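Local coordinates for transglutaminase-like domain-containing protein (Streptococcus suis, PDB 4XZ7), which is an antiphagocytic transglutaminase and virulence factor, probably exported, thought to transfer acyl groups from glutamine side chains to amines, seen here as a homodimeric N-terminal portion, at residues B[224-235]-B[256-267]; B[289-297]-B[309-318]. All blocks are in the same frame, centred on the assembly; numbering follows the deposited sequence.

Contact 1: B[224-235]-B[256-267]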
# COMPACT_ATOMS: atom_id res chain seq x y z
N VAL B 224 7.62 20.85 21.70
CA VAL B 224 7.40 19.89 20.62
C VAL B 224 8.52 20.03 19.60
O VAL B 224 9.09 19.02 19.18
CB VAL B 224 6.05 20.08 19.95
CG1 VAL B 224 6.00 19.29 18.62
CG2 VAL B 224 4.96 19.63 20.89
N ALA B 225 8.86 21.26 19.23
CA ALA B 225 9.97 21.49 18.30
C ALA B 225 11.28 20.90 18.81
O ALA B 225 12.14 20.51 18.01
CB ALA B 225 10.15 22.98 18.03
N ASN B 226 11.45 20.85 20.13
CA ASN B 226 12.67 20.30 20.73
C ASN B 226 12.65 18.79 20.99
O ASN B 226 13.66 18.23 21.41
CB ASN B 226 12.98 21.02 22.05
CG ASN B 226 13.64 22.38 21.83
OD1 ASN B 226 14.15 22.66 20.73
ND2 ASN B 226 13.63 23.23 22.85
N HIS B 227 11.52 18.13 20.74
CA HIS B 227 11.50 16.68 20.96
C HIS B 227 10.89 15.86 19.82
O HIS B 227 10.61 14.67 19.97
CB HIS B 227 10.75 16.37 22.27
CG HIS B 227 11.52 16.79 23.48
ND1 HIS B 227 11.28 17.97 24.14
CD2 HIS B 227 12.58 16.21 24.10
CE1 HIS B 227 12.14 18.09 25.14
NE2 HIS B 227 12.94 17.04 25.13
N THR B 228 10.72 16.51 18.68
CA THR B 228 10.21 15.86 17.49
C THR B 228 11.16 16.09 16.33
O THR B 228 11.54 17.22 16.08
CB THR B 228 8.84 16.39 17.14
OG1 THR B 228 8.03 16.39 18.32
CG2 THR B 228 8.21 15.53 16.05
N THR B 229 11.55 15.04 15.62
CA THR B 229 12.40 15.20 14.45
C THR B 229 11.61 15.78 13.27
O THR B 229 10.52 15.30 12.95
CB THR B 229 13.03 13.85 14.04
OG1 THR B 229 13.95 13.44 15.05
CG2 THR B 229 13.74 13.96 12.71
N TYR B 230 12.13 16.83 12.64
CA TYR B 230 11.58 17.27 11.35
C TYR B 230 12.06 16.33 10.23
O TYR B 230 13.26 16.08 10.08
CB TYR B 230 11.97 18.72 11.03
CG TYR B 230 11.03 19.29 9.97
CD1 TYR B 230 9.75 19.70 10.32
CD2 TYR B 230 11.40 19.35 8.63
CE1 TYR B 230 8.87 20.18 9.39
CE2 TYR B 230 10.50 19.84 7.66
CZ TYR B 230 9.24 20.25 8.06
OH TYR B 230 8.32 20.74 7.16
N ASP B 231 11.14 15.84 9.41
CA ASP B 231 11.51 14.85 8.41
C ASP B 231 12.06 15.53 7.17
O ASP B 231 11.34 15.70 6.19
CB ASP B 231 10.32 13.97 8.05
CG ASP B 231 10.73 12.73 7.24
OD1 ASP B 231 11.86 12.72 6.72
OD2 ASP B 231 9.94 11.78 7.13
N TRP B 232 13.34 15.89 7.22
CA TRP B 232 13.99 16.58 6.11
C TRP B 232 13.84 15.85 4.75
O TRP B 232 13.54 16.49 3.74
CB TRP B 232 15.48 16.81 6.46
CG TRP B 232 15.61 17.62 7.71
CD1 TRP B 232 16.06 17.19 8.93
CD2 TRP B 232 15.22 18.98 7.88
NE1 TRP B 232 16.01 18.22 9.84
CE2 TRP B 232 15.50 19.33 9.22
CE3 TRP B 232 14.69 19.95 7.02
CZ2 TRP B 232 15.24 20.60 9.72
CZ3 TRP B 232 14.44 21.22 7.52
CH2 TRP B 232 14.71 21.53 8.85
N GLU B 233 14.03 14.53 4.74
CA GLU B 233 13.92 13.74 3.50
C GLU B 233 12.54 13.81 2.85
O GLU B 233 12.40 14.05 1.65
CB GLU B 233 14.25 12.28 3.80
CG GLU B 233 15.67 12.02 4.19
CD GLU B 233 16.47 11.47 3.04
OE1 GLU B 233 17.36 12.19 2.53
OE2 GLU B 233 16.21 10.31 2.64
N ALA B 234 11.51 13.59 3.66
CA ALA B 234 10.15 13.63 3.14
C ALA B 234 9.79 15.03 2.67
O ALA B 234 9.10 15.18 1.67
CB ALA B 234 9.18 13.14 4.19
N ALA B 235 10.25 16.07 3.38
CA ALA B 235 9.92 17.44 2.98
C ALA B 235 10.59 17.74 1.63
O ALA B 235 10.00 18.37 0.74
CB ALA B 235 10.37 18.44 4.04
N VAL B 256 3.68 13.38 15.30
CA VAL B 256 4.59 13.83 16.35
C VAL B 256 4.39 13.02 17.63
O VAL B 256 5.32 12.88 18.43
CB VAL B 256 4.49 15.37 16.63
CG1 VAL B 256 3.53 16.06 15.68
CG2 VAL B 256 4.25 15.71 18.11
N THR B 257 3.22 12.43 17.79
CA THR B 257 2.89 11.74 19.03
C THR B 257 3.45 10.32 19.10
O THR B 257 4.13 9.97 20.05
CB THR B 257 1.37 11.69 19.24
OG1 THR B 257 0.72 11.38 18.00
CG2 THR B 257 0.87 13.02 19.77
N GLU B 258 3.14 9.50 18.09
CA GLU B 258 3.64 8.12 18.02
C GLU B 258 4.99 8.00 17.33
O GLU B 258 5.91 7.35 17.82
CB GLU B 258 2.63 7.25 17.26
CG GLU B 258 1.27 7.20 17.94
CD GLU B 258 0.33 6.21 17.29
OE1 GLU B 258 0.67 5.60 16.25
OE2 GLU B 258 -0.78 6.04 17.83
N ARG B 259 5.09 8.63 16.17
CA ARG B 259 6.28 8.46 15.33
C ARG B 259 7.43 9.34 15.81
O ARG B 259 8.60 9.01 15.59
CB ARG B 259 5.90 8.78 13.89
CG ARG B 259 6.95 8.51 12.85
CD ARG B 259 6.32 8.79 11.52
NE ARG B 259 7.16 8.47 10.38
CZ ARG B 259 7.66 9.37 9.54
NH1 ARG B 259 7.39 10.66 9.73
NH2 ARG B 259 8.41 8.99 8.51
N GLN B 260 7.09 10.47 16.43
CA GLN B 260 8.06 11.46 16.90
C GLN B 260 8.89 12.04 15.75
O GLN B 260 10.02 12.51 15.94
CB GLN B 260 8.97 10.85 17.97
CG GLN B 260 8.20 10.19 19.11
CD GLN B 260 9.09 9.86 20.29
OE1 GLN B 260 9.93 8.98 20.21
NE2 GLN B 260 8.92 10.60 21.38
N LYS B 261 8.31 12.01 14.56
CA LYS B 261 8.97 12.48 13.37
C LYS B 261 7.87 13.00 12.48
O LYS B 261 6.90 12.27 12.19
CB LYS B 261 9.77 11.37 12.69
CG LYS B 261 10.69 11.81 11.56
CD LYS B 261 11.41 10.57 11.00
CE LYS B 261 12.48 10.92 10.01
NZ LYS B 261 12.94 9.67 9.35
N ALA B 262 7.99 14.24 12.04
CA ALA B 262 6.85 14.90 11.43
C ALA B 262 7.24 16.04 10.51
O ALA B 262 8.39 16.51 10.53
CB ALA B 262 5.90 15.40 12.52
N MET B 263 6.31 16.44 9.70
CA MET B 263 6.39 17.63 8.91
C MET B 263 5.36 18.63 9.35
O MET B 263 4.68 18.39 10.29
CB MET B 263 6.19 17.29 7.46
CG MET B 263 7.42 16.72 6.88
SD MET B 263 7.26 15.88 5.35
CE MET B 263 6.44 17.01 4.31
N CYS B 264 5.27 19.73 8.64
CA CYS B 264 4.48 20.88 9.04
C CYS B 264 3.02 20.60 9.43
O CYS B 264 2.57 21.07 10.42
CB CYS B 264 4.59 22.05 8.06
SG CYS B 264 3.91 21.81 6.42
N VAL B 265 2.31 19.84 8.62
CA VAL B 265 0.95 19.52 8.91
C VAL B 265 0.88 18.72 10.19
O VAL B 265 0.06 18.98 11.00
CB VAL B 265 0.22 18.82 7.76
CG1 VAL B 265 -1.16 18.38 8.20
CG2 VAL B 265 0.10 19.75 6.58
N GLY B 266 1.79 17.78 10.38
CA GLY B 266 1.82 17.04 11.63
C GLY B 266 1.99 17.93 12.85
O GLY B 266 1.15 17.94 13.75
N PHE B 267 3.08 18.69 12.87
CA PHE B 267 3.29 19.70 13.92
C PHE B 267 2.06 20.56 14.18
O PHE B 267 1.66 20.75 15.32
CB PHE B 267 4.45 20.61 13.55
CG PHE B 267 5.81 20.04 13.87
CD1 PHE B 267 6.47 20.42 15.03
CD2 PHE B 267 6.44 19.19 12.97
CE1 PHE B 267 7.74 19.93 15.30
CE2 PHE B 267 7.71 18.69 13.24
CZ PHE B 267 8.37 19.07 14.40
O HOH W 1 7.45 13.96 19.24
O HOH W 2 12.74 11.90 17.13

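Contact 2: B[289-297]-B[309-318]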
# COMPACT_ATOMS: atom_id res chain seq x y z
N ASN B 289 5.27 29.32 2.26
CA ASN B 289 6.51 29.83 2.84
C ASN B 289 6.78 31.26 2.47
O ASN B 289 6.26 31.76 1.48
CB ASN B 289 7.72 29.01 2.36
CG ASN B 289 8.50 28.45 3.49
OD1 ASN B 289 8.28 28.81 4.64
ND2 ASN B 289 9.43 27.55 3.18
N ALA B 290 7.67 31.89 3.24
CA ALA B 290 8.24 33.16 2.83
C ALA B 290 9.20 32.94 1.65
O ALA B 290 9.63 33.89 1.01
CB ALA B 290 8.95 33.84 4.00
N GLU B 291 9.49 31.67 1.36
CA GLU B 291 10.25 31.29 0.15
C GLU B 291 9.36 30.73 -0.96
O GLU B 291 9.85 30.12 -1.90
CB GLU B 291 11.33 30.25 0.49
CG GLU B 291 12.24 30.63 1.64
CD GLU B 291 13.27 31.69 1.27
OE1 GLU B 291 13.94 31.54 0.22
OE2 GLU B 291 13.43 32.66 2.04
N GLY B 292 8.05 30.90 -0.85
CA GLY B 292 7.15 30.41 -1.87
C GLY B 292 6.75 28.94 -1.81
O GLY B 292 5.91 28.50 -2.61
N VAL B 293 7.30 28.17 -0.88
CA VAL B 293 6.96 26.75 -0.84
C VAL B 293 5.74 26.48 0.06
O VAL B 293 5.54 27.16 1.07
CB VAL B 293 8.18 25.87 -0.42
CG1 VAL B 293 9.40 26.72 -0.13
CG2 VAL B 293 7.85 24.95 0.75
N PRO B 294 4.91 25.50 -0.32
CA PRO B 294 3.68 25.25 0.42
C PRO B 294 3.96 24.87 1.88
O PRO B 294 4.87 24.10 2.16
CB PRO B 294 3.04 24.08 -0.35
CG PRO B 294 3.68 24.14 -1.74
CD PRO B 294 5.08 24.56 -1.44
N HIS B 295 3.18 25.43 2.81
CA HIS B 295 3.46 25.25 4.21
C HIS B 295 2.16 25.19 5.00
O HIS B 295 1.07 25.47 4.47
CB HIS B 295 4.37 26.39 4.72
CG HIS B 295 5.00 26.12 6.05
ND1 HIS B 295 5.88 25.08 6.26
CD2 HIS B 295 4.89 26.77 7.24
CE1 HIS B 295 6.28 25.10 7.52
NE2 HIS B 295 5.69 26.11 8.13
N ALA B 296 2.28 24.83 6.28
CA ALA B 296 1.11 24.74 7.16
C ALA B 296 1.45 25.24 8.55
O ALA B 296 2.58 25.07 9.03
CB ALA B 296 0.60 23.32 7.23
N THR B 297 0.48 25.88 9.19
CA THR B 297 0.67 26.46 10.52
C THR B 297 -0.62 26.30 11.32
O THR B 297 -1.64 25.88 10.76
CB THR B 297 1.03 27.98 10.45
OG1 THR B 297 -0.03 28.69 9.79
CG2 THR B 297 2.34 28.21 9.69
N ILE B 309 0.66 30.81 14.25
CA ILE B 309 1.76 30.16 14.95
C ILE B 309 2.39 29.07 14.07
O ILE B 309 1.73 28.07 13.74
CB ILE B 309 1.29 29.52 16.26
CG1 ILE B 309 0.59 30.57 17.12
CG2 ILE B 309 2.47 28.89 16.99
CD1 ILE B 309 1.53 31.68 17.61
N ASP B 310 3.63 29.32 13.65
CA ASP B 310 4.45 28.38 12.88
C ASP B 310 5.31 27.54 13.82
O ASP B 310 6.28 28.06 14.39
CB ASP B 310 5.35 29.13 11.89
CG ASP B 310 5.92 28.22 10.80
OD1 ASP B 310 6.32 28.77 9.76
OD2 ASP B 310 5.96 26.98 10.97
N GLY B 311 4.96 26.27 13.99
CA GLY B 311 5.65 25.42 14.93
C GLY B 311 6.92 24.83 14.35
O GLY B 311 7.64 24.08 15.02
N THR B 312 7.20 25.16 13.10
CA THR B 312 8.40 24.68 12.44
C THR B 312 9.18 25.85 11.83
O THR B 312 9.48 25.86 10.63
CB THR B 312 8.05 23.62 11.36
OG1 THR B 312 7.09 24.17 10.46
CG2 THR B 312 7.43 22.38 12.00
N GLY B 313 9.54 26.81 12.67
CA GLY B 313 10.16 28.03 12.21
C GLY B 313 11.67 27.95 11.98
O GLY B 313 12.32 28.99 11.90
N PHE B 314 12.19 26.74 11.82
CA PHE B 314 13.63 26.48 11.70
C PHE B 314 14.04 25.96 10.32
O PHE B 314 15.20 25.66 10.08
CB PHE B 314 14.06 25.45 12.76
CG PHE B 314 13.13 24.28 12.85
CD1 PHE B 314 13.07 23.34 11.84
CD2 PHE B 314 12.28 24.13 13.94
CE1 PHE B 314 12.20 22.29 11.90
CE2 PHE B 314 11.41 23.06 14.02
CZ PHE B 314 11.36 22.15 13.01
N ILE B 315 13.07 25.83 9.43
CA ILE B 315 13.32 25.24 8.11
C ILE B 315 14.16 26.11 7.18
O ILE B 315 15.08 25.63 6.53
CB ILE B 315 12.00 24.93 7.41
CG1 ILE B 315 11.22 23.91 8.23
CG2 ILE B 315 12.25 24.44 5.98
CD1 ILE B 315 9.79 23.80 7.84
N THR B 316 13.84 27.40 7.14
CA THR B 316 14.40 28.26 6.11
C THR B 316 15.68 28.98 6.53
O THR B 316 15.66 29.80 7.43
CB THR B 316 13.36 29.32 5.68
OG1 THR B 316 12.17 28.66 5.21
CG2 THR B 316 13.94 30.17 4.58
N GLY B 317 16.78 28.66 5.86
CA GLY B 317 18.05 29.34 6.11
C GLY B 317 18.07 30.82 5.74
O GLY B 317 18.87 31.59 6.26
N ASN B 318 17.18 31.23 4.84
CA ASN B 318 17.20 32.61 4.34
C ASN B 318 16.19 33.52 5.02
O ASN B 318 15.03 33.15 5.21
CB ASN B 318 16.98 32.62 2.83
CG ASN B 318 18.23 32.27 2.05
OD1 ASN B 318 19.00 33.14 1.65
ND2 ASN B 318 18.45 30.97 1.84
O HOH W 3 4.21 24.30 11.05

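Contact 1: B[224-235]-B[256-267]
Gln260 O takes two donors, the backbone N-H of Thr229 at 3.0 Å and a water that also bonds to Thr229 OG1. This opens a two-strand parallel pairing, 229-230 with 261-262, in the transglutaminase-like domain. Ala262 N gives a 2.9 Å bond to Thr229 O, almost straight off the carbonyl at 177°, and Ala262 O accepts from Asp231 N. A second water joins Thr228 OG1 to Val256 O.

On the side of Tyr230 and Ala262 the contact is apolar. With CG anti to the backbone N (chi1 -161°), Tyr230 lies against the start of helix 264-277, its CE1 3.6 Å from Met263 CA. Phe267 CE2 comes to the Tyr230 ring edge, near its plane, at CD1; the rings are inclined by 37°, and Phe267 reaches on to Val224 and Thr228, with CZ 3.9 Å from Thr228 CB. Met263, that helix's N-cap, has SD 3.5 Å from Ala234 CB, and the bend beyond it turns CE toward Ala235. Cys264 follows in the first turn, the place of the nucleophilic cysteine in transglutaminases.

On the other face Thr229 CG2 lies beside Lys261 CG, and their polar ends go on from there. Asp231, just past the strand, is the N-cap of helix 232-239: its OD1 accepts Ala234 N from above the carboxylate plane. Asp231 OD2 lies at the guanidinium edge, near its plane, in a weak, long salt bridge 3.5 Å from Arg259 NH2, while Arg259 NH1 bonds to Lys261 O. Lys261 CE rests 3.7 Å from Asp231 CG, with NZ beyond salt-bridge range.

Contact 2: B[289-297]-B[309-318]
His295 NE2 points its N-H straight at Asp310 OD2, 3.0 Å away with an angle of 175° at the hydrogen. This His-carboxylate pair joins strand 294-302 to the loop that follows strand 305-309, its partner in a beta hairpin. Its position matches the His-Asp half of the Cys-His-Asp triad of transglutaminases and is consistent with that role.

This end is packed closely. Asp310 OD2 lies in the imidazole plane and is met on its syn side, though ring and carboxylate are turned 50° apart. From the opposite face of the carboxylate Thr312 N donates to the same oxygen and closes an Asx turn, while Asp310 OD1 is held by Tyr339 OH. Thr312 OG1 sits in plane at the ring edge, 3.2 Å from His295 CE1, and gives its proton to a water that donates in turn to Ala296 O. Ile315 CD1 reaches the same ring carbon, and Thr297 CG2 packs 3.7 Å from Asp310 CG.

Toward the type I turn 289-292 the contact thins to a few exposed or partly exposed side chains and no hydrogen bond crosses it. Asn289 ND2 passes Thr316 OG1 at 3.6 Å. Glu291, bent at chi2 (-75°), folds back over the loop: its CG touches Thr316 CG2 at 3.4 Å, and its OE2 lies 3.6 Å from Asn318 CB.

The two contacts follow one another along the chain and meet at the start of helix 264-277. Contact 1 is the more buried and twice as extensive, joining helix ends through a short parallel pairing with an aromatic core; its basic side chains, Arg259 and Lys261, lie at the partly exposed margin around the buried Asp231. In contact 2 the polar cluster gathers round the buried His295, with Asp310 partly exposed, and the outer end is thin. They touch where Cys264 SG lies 3.8 Å from His295 ND1, a geometry in keeping with a transglutaminase cysteine and histidine. Around that point Phe267 CG packs against Thr312 CG2 at 3.4 Å and Tyr230 OH against Ile315 CD1 at 3.5 Å.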